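Local coordinates for ribokinase RBSK (Mycobacterium tuberculosis, PDB 3GO6), which probably phosphorylates D-ribose at O-5 using ATP and a divalent cation, most likely magnesium, as a homodimeric PfkB-family sugar kinase, at residues L186-E200 with W206-G218. Residues are numbered along the deposited sequence; the frame is centred on the assembly and turned at random.
Sequences LQDLAAIADVVIANE and WPSPPTHFVITLG
V196 and W206 meet beside a beta-alpha-beta unit of the ribokinase fold, an example of how the connection after a crossover helix packs on an earlier helix. Strands 195-199 and 212-216, joined through helix 200-205, run parallel, V214 N donating to V196 O at 2.7 Å. The indole of W206, CG anti to the backbone N (chi1 -171°), lies between helix 183-192 and strand 195-199. A190 CB and P207 CD sit on one face; over the other, V196 CG1 stands 4.1 Å from the W206 five-membered-ring centroid, a CH-pi contact 6° off the normal. L189 CG reaches the edge at W206 CH2. W206 NE1 donates, in the ring plane, to a water 2.9 Å away that itself donates to A190 O and S208 O. V196 CG2 also touches P210 CG at 3.6 Å, while CG1 packs on F213 CE1, the side chains side by side. On the opposite side of the sheet from V196, I197 and V214 pack against helix 246-257. Near the predicted ATP site, E200, bent at chi2 (-95°), rests on I215 CG2 and L217 CD2, its OE1 forming a salt bridge with R223. A water accepts from E200 N and donates to T216 O at 2.7 Å.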
loop_
_atom_site.group_PDB
_atom_site.type_symbol
_atom_site.label_atom_id
_atom_site.label_comp_id
_atom_site.label_asym_id
_atom_site.label_seq_id
_atom_site.Cartn_x
_atom_site.Cartn_y
_atom_site.Cartn_z
ATOM N N LEU A 186 -9.495 15.586 -23.315
ATOM C CA LEU A 186 -10.564 15.970 -22.392
ATOM C C LEU A 186 -11.524 16.934 -23.054
ATOM O O LEU A 186 -12.732 16.837 -22.863
ATOM C CB LEU A 186 -10.008 16.629 -21.127
ATOM C CG LEU A 186 -9.393 15.784 -20.012
ATOM C CD1 LEU A 186 -8.859 16.698 -18.907
ATOM C CD2 LEU A 186 -10.391 14.758 -19.445
ATOM N N GLN A 187 -10.978 17.895 -23.804
ATOM C CA GLN A 187 -11.823 18.866 -24.496
ATOM C C GLN A 187 -12.709 18.193 -25.533
ATOM O O GLN A 187 -13.881 18.533 -25.648
ATOM C CB GLN A 187 -10.984 19.991 -25.100
ATOM C CG GLN A 187 -10.425 20.930 -24.047
ATOM C CD GLN A 187 -9.240 21.726 -24.547
ATOM O OE1 GLN A 187 -8.662 21.421 -25.599
ATOM N NE2 GLN A 187 -8.855 22.742 -23.786
ATOM N N ASP A 188 -12.156 17.219 -26.257
ATOM C CA ASP A 188 -12.916 16.443 -27.230
ATOM C C ASP A 188 -13.978 15.584 -26.551
ATOM O O ASP A 188 -15.085 15.468 -27.049
ATOM C CB ASP A 188 -11.993 15.563 -28.087
ATOM C CG ASP A 188 -11.110 16.382 -29.039
ATOM O OD1 ASP A 188 -11.376 17.591 -29.224
ATOM O OD2 ASP A 188 -10.140 15.815 -29.591
ATOM N N LEU A 189 -13.633 14.974 -25.416
ATOM C CA LEU A 189 -14.627 14.192 -24.669
ATOM C C LEU A 189 -15.717 15.098 -24.093
ATOM O O LEU A 189 -16.896 14.771 -24.171
ATOM C CB LEU A 189 -13.959 13.341 -23.568
ATOM C CG LEU A 189 -14.823 12.346 -22.770
ATOM C CD1 LEU A 189 -15.657 11.440 -23.657
ATOM C CD2 LEU A 189 -13.929 11.527 -21.850
ATOM N N ALA A 190 -15.326 16.241 -23.536
ATOM C CA ALA A 190 -16.300 17.173 -22.940
ATOM C C ALA A 190 -17.325 17.676 -23.974
ATOM O O ALA A 190 -18.525 17.798 -23.676
ATOM C CB ALA A 190 -15.588 18.330 -22.259
ATOM N N ALA A 191 -16.847 17.911 -25.196
ATOM C CA ALA A 191 -17.676 18.398 -26.320
ATOM C C ALA A 191 -18.865 17.497 -26.603
ATOM O O ALA A 191 -19.913 17.971 -27.045
ATOM C CB ALA A 191 -16.809 18.557 -27.598
ATOM N N ILE A 192 -18.720 16.202 -26.325
ATOM C CA ILE A 192 -19.761 15.225 -26.659
ATOM C C ILE A 192 -20.439 14.495 -25.479
ATOM O O ILE A 192 -21.426 13.789 -25.686
ATOM C CB ILE A 192 -19.260 14.172 -27.712
ATOM C CG1 ILE A 192 -18.095 13.337 -27.164
ATOM C CG2 ILE A 192 -18.848 14.867 -29.024
ATOM C CD1 ILE A 192 -17.757 12.112 -28.020
ATOM N N ALA A 193 -19.924 14.641 -24.258
ATOM C CA ALA A 193 -20.529 13.945 -23.097
ATOM C C ALA A 193 -21.970 14.395 -22.862
ATOM O O ALA A 193 -22.245 15.594 -22.855
ATOM C CB ALA A 193 -19.689 14.173 -21.816
ATOM N N ASP A 194 -22.867 13.436 -22.656
ATOM C CA ASP A 194 -24.243 13.697 -22.276
ATOM C C ASP A 194 -24.333 14.047 -20.782
ATOM O O ASP A 194 -25.024 15.001 -20.395
ATOM C CB ASP A 194 -25.142 12.487 -22.594
ATOM C CG ASP A 194 -25.261 12.209 -24.104
ATOM O OD1 ASP A 194 -25.462 13.175 -24.876
ATOM O OD2 ASP A 194 -25.139 11.020 -24.524
ATOM N N VAL A 195 -23.647 13.254 -19.953
ATOM C CA VAL A 195 -23.710 13.357 -18.489
ATOM C C VAL A 195 -22.283 13.304 -17.988
ATOM O O VAL A 195 -21.501 12.469 -18.459
ATOM C CB VAL A 195 -24.481 12.142 -17.855
ATOM C CG1 VAL A 195 -24.643 12.287 -16.325
ATOM C CG2 VAL A 195 -25.822 11.949 -18.510
ATOM N N VAL A 196 -21.940 14.202 -17.061
ATOM C CA VAL A 196 -20.661 14.161 -16.384
ATOM C C VAL A 196 -20.929 14.120 -14.894
ATOM O O VAL A 196 -21.746 14.903 -14.381
ATOM C CB VAL A 196 -19.735 15.351 -16.733
ATOM C CG1 VAL A 196 -18.446 15.270 -15.933
ATOM C CG2 VAL A 196 -19.402 15.323 -18.214
ATOM N N ILE A 197 -20.255 13.184 -14.216
ATOM C CA ILE A 197 -20.359 13.015 -12.761
ATOM C C ILE A 197 -19.022 13.380 -12.211
ATOM O O ILE A 197 -17.989 12.867 -12.663
ATOM C CB ILE A 197 -20.685 11.547 -12.377
ATOM C CG1 ILE A 197 -21.970 11.086 -13.079
ATOM C CG2 ILE A 197 -20.772 11.366 -10.833
ATOM C CD1 ILE A 197 -22.121 9.540 -13.151
ATOM N N ALA A 198 -19.017 14.274 -11.228
ATOM C CA ALA A 198 -17.764 14.734 -10.652
ATOM C C ALA A 198 -18.007 15.350 -9.297
ATOM O O ALA A 198 -19.086 15.868 -9.055
ATOM C CB ALA A 198 -17.100 15.747 -11.572
ATOM N N ASN A 199 -17.025 15.287 -8.402
ATOM C CA ASN A 199 -17.115 16.105 -7.184
ATOM C C ASN A 199 -16.837 17.581 -7.536
ATOM O O ASN A 199 -16.555 17.894 -8.698
ATOM C CB ASN A 199 -16.239 15.555 -6.028
ATOM C CG ASN A 199 -14.745 15.658 -6.286
ATOM O OD1 ASN A 199 -14.249 16.560 -6.975
ATOM N ND2 ASN A 199 -14.005 14.739 -5.692
ATOM N N GLU A 200 -16.925 18.483 -6.563
ATOM C CA GLU A 200 -16.764 19.918 -6.873
ATOM C C GLU A 200 -15.400 20.245 -7.474
ATOM O O GLU A 200 -15.320 20.944 -8.487
ATOM C CB GLU A 200 -17.080 20.810 -5.657
ATOM C CG GLU A 200 -18.572 20.832 -5.299
ATOM C CD GLU A 200 -19.361 22.006 -5.902
ATOM O OE1 GLU A 200 -19.026 22.505 -7.012
ATOM O OE2 GLU A 200 -20.343 22.434 -5.253
ATOM N N TRP A 206 -13.003 20.116 -15.267
ATOM C CA TRP A 206 -13.576 19.618 -16.516
ATOM C C TRP A 206 -13.720 20.764 -17.550
ATOM O O TRP A 206 -14.155 21.853 -17.191
ATOM C CB TRP A 206 -14.930 18.982 -16.230
ATOM C CG TRP A 206 -15.555 18.245 -17.382
ATOM C CD1 TRP A 206 -16.692 18.586 -18.047
ATOM C CD2 TRP A 206 -15.098 17.013 -17.969
ATOM N NE1 TRP A 206 -16.961 17.653 -19.037
ATOM C CE2 TRP A 206 -16.000 16.679 -19.001
ATOM C CE3 TRP A 206 -14.009 16.168 -17.726
ATOM C CZ2 TRP A 206 -15.855 15.527 -19.784
ATOM C CZ3 TRP A 206 -13.858 15.028 -18.517
ATOM C CH2 TRP A 206 -14.775 14.715 -19.525
ATOM N N PRO A 207 -13.336 20.518 -18.816
ATOM C CA PRO A 207 -13.251 21.606 -19.830
ATOM C C PRO A 207 -14.516 22.435 -20.133
ATOM O O PRO A 207 -14.417 23.666 -20.242
ATOM C CB PRO A 207 -12.768 20.876 -21.086
ATOM C CG PRO A 207 -12.026 19.661 -20.538
ATOM C CD PRO A 207 -12.889 19.229 -19.382
ATOM N N SER A 208 -15.669 21.796 -20.301
ATOM C CA SER A 208 -16.879 22.504 -20.737
ATOM C C SER A 208 -18.086 21.701 -20.288
ATOM O O SER A 208 -17.981 20.476 -20.180
ATOM C CB SER A 208 -16.894 22.662 -22.268
ATOM O OG SER A 208 -16.950 21.400 -22.936
ATOM N N PRO A 209 -19.235 22.373 -20.037
ATOM C CA PRO A 209 -20.374 21.683 -19.446
ATOM C C PRO A 209 -21.054 20.710 -20.392
ATOM O O PRO A 209 -21.170 21.001 -21.594
ATOM C CB PRO A 209 -21.340 22.815 -19.053
ATOM C CG PRO A 209 -20.826 24.044 -19.659
ATOM C CD PRO A 209 -19.515 23.799 -20.300
ATOM N N PRO A 210 -21.481 19.543 -19.855
ATOM C CA PRO A 210 -22.252 18.567 -20.610
ATOM C C PRO A 210 -23.719 18.938 -20.588
ATOM O O PRO A 210 -24.103 19.898 -19.910
ATOM C CB PRO A 210 -22.039 17.278 -19.810
ATOM C CG PRO A 210 -21.989 17.794 -18.367
ATOM C CD PRO A 210 -21.205 19.078 -18.471
ATOM N N THR A 211 -24.544 18.172 -21.288
ATOM C CA THR A 211 -25.983 18.390 -21.233
ATOM C C THR A 211 -26.470 18.299 -19.783
ATOM O O THR A 211 -27.286 19.115 -19.348
ATOM C CB THR A 211 -26.725 17.374 -22.108
ATOM O OG1 THR A 211 -26.070 17.305 -23.376
ATOM C CG2 THR A 211 -28.192 17.790 -22.313
ATOM N N HIS A 212 -25.947 17.320 -19.039
ATOM C CA HIS A 212 -26.363 17.083 -17.658
ATOM C C HIS A 212 -25.122 16.974 -16.755
ATOM O O HIS A 212 -24.443 15.949 -16.776
ATOM C CB HIS A 212 -27.206 15.804 -17.586
ATOM C CG HIS A 212 -28.325 15.764 -18.582
ATOM N ND1 HIS A 212 -29.491 16.490 -18.423
ATOM C CD2 HIS A 212 -28.466 15.079 -19.744
ATOM C CE1 HIS A 212 -30.295 16.261 -19.448
ATOM N NE2 HIS A 212 -29.696 15.412 -20.266
ATOM N N PHE A 213 -24.821 18.029 -15.995
ATOM C CA PHE A 213 -23.660 18.066 -15.100
ATOM C C PHE A 213 -24.146 17.654 -13.707
ATOM O O PHE A 213 -24.989 18.332 -13.114
ATOM C CB PHE A 213 -23.036 19.471 -15.053
ATOM C CG PHE A 213 -21.521 19.494 -14.927
ATOM C CD1 PHE A 213 -20.800 18.384 -14.437
ATOM C CD2 PHE A 213 -20.813 20.655 -15.273
ATOM C CE1 PHE A 213 -19.409 18.422 -14.322
ATOM C CE2 PHE A 213 -19.415 20.715 -15.174
ATOM C CZ PHE A 213 -18.701 19.596 -14.696
ATOM N N VAL A 214 -23.643 16.518 -13.219
ATOM C CA VAL A 214 -24.048 15.955 -11.927
ATOM C C VAL A 214 -22.876 16.106 -10.979
ATOM O O VAL A 214 -21.862 15.398 -11.088
ATOM C CB VAL A 214 -24.484 14.466 -12.047
ATOM C CG1 VAL A 214 -24.887 13.902 -10.677
ATOM C CG2 VAL A 214 -25.648 14.312 -13.037
ATOM N N ILE A 215 -22.985 17.047 -10.056
ATOM C CA ILE A 215 -21.867 17.357 -9.186
ATOM C C ILE A 215 -22.167 16.787 -7.807
ATOM O O ILE A 215 -23.077 17.242 -7.125
ATOM C CB ILE A 215 -21.560 18.881 -9.109
ATOM C CG1 ILE A 215 -21.276 19.472 -10.496
ATOM C CG2 ILE A 215 -20.357 19.155 -8.209
ATOM C CD1 ILE A 215 -22.540 20.007 -11.155
ATOM N N THR A 216 -21.404 15.779 -7.399
ATOM C CA THR A 216 -21.662 15.111 -6.133
ATOM C C THR A 216 -21.130 15.971 -4.987
ATOM O O THR A 216 -20.110 16.644 -5.126
ATOM C CB THR A 216 -21.012 13.713 -6.093
ATOM O OG1 THR A 216 -19.610 13.854 -6.339
ATOM C CG2 THR A 216 -21.641 12.794 -7.176
ATOM N N LEU A 217 -21.838 15.936 -3.866
ATOM C CA LEU A 217 -21.598 16.829 -2.738
ATOM C C LEU A 217 -21.429 16.031 -1.441
ATOM O O LEU A 217 -21.842 16.490 -0.380
ATOM C CB LEU A 217 -22.803 17.773 -2.572
ATOM C CG LEU A 217 -23.213 18.659 -3.745
ATOM C CD1 LEU A 217 -24.545 19.335 -3.426
ATOM C CD2 LEU A 217 -22.122 19.694 -4.076
ATOM N N GLY A 218 -20.850 14.837 -1.522
ATOM C CA GLY A 218 -20.704 13.998 -0.330
ATOM C C GLY A 218 -22.069 13.769 0.295
ATOM O O GLY A 218 -22.980 13.313 -0.388
HETATM O O HOH W 1 -14.874 21.075 -24.768
HETATM O O HOH W 2 -18.938 18.082 -21.077
HETATM O O HOH W 3 -19.331 21.034 -23.617
HETATM O O HOH W 4 -17.981 17.688 -3.874
#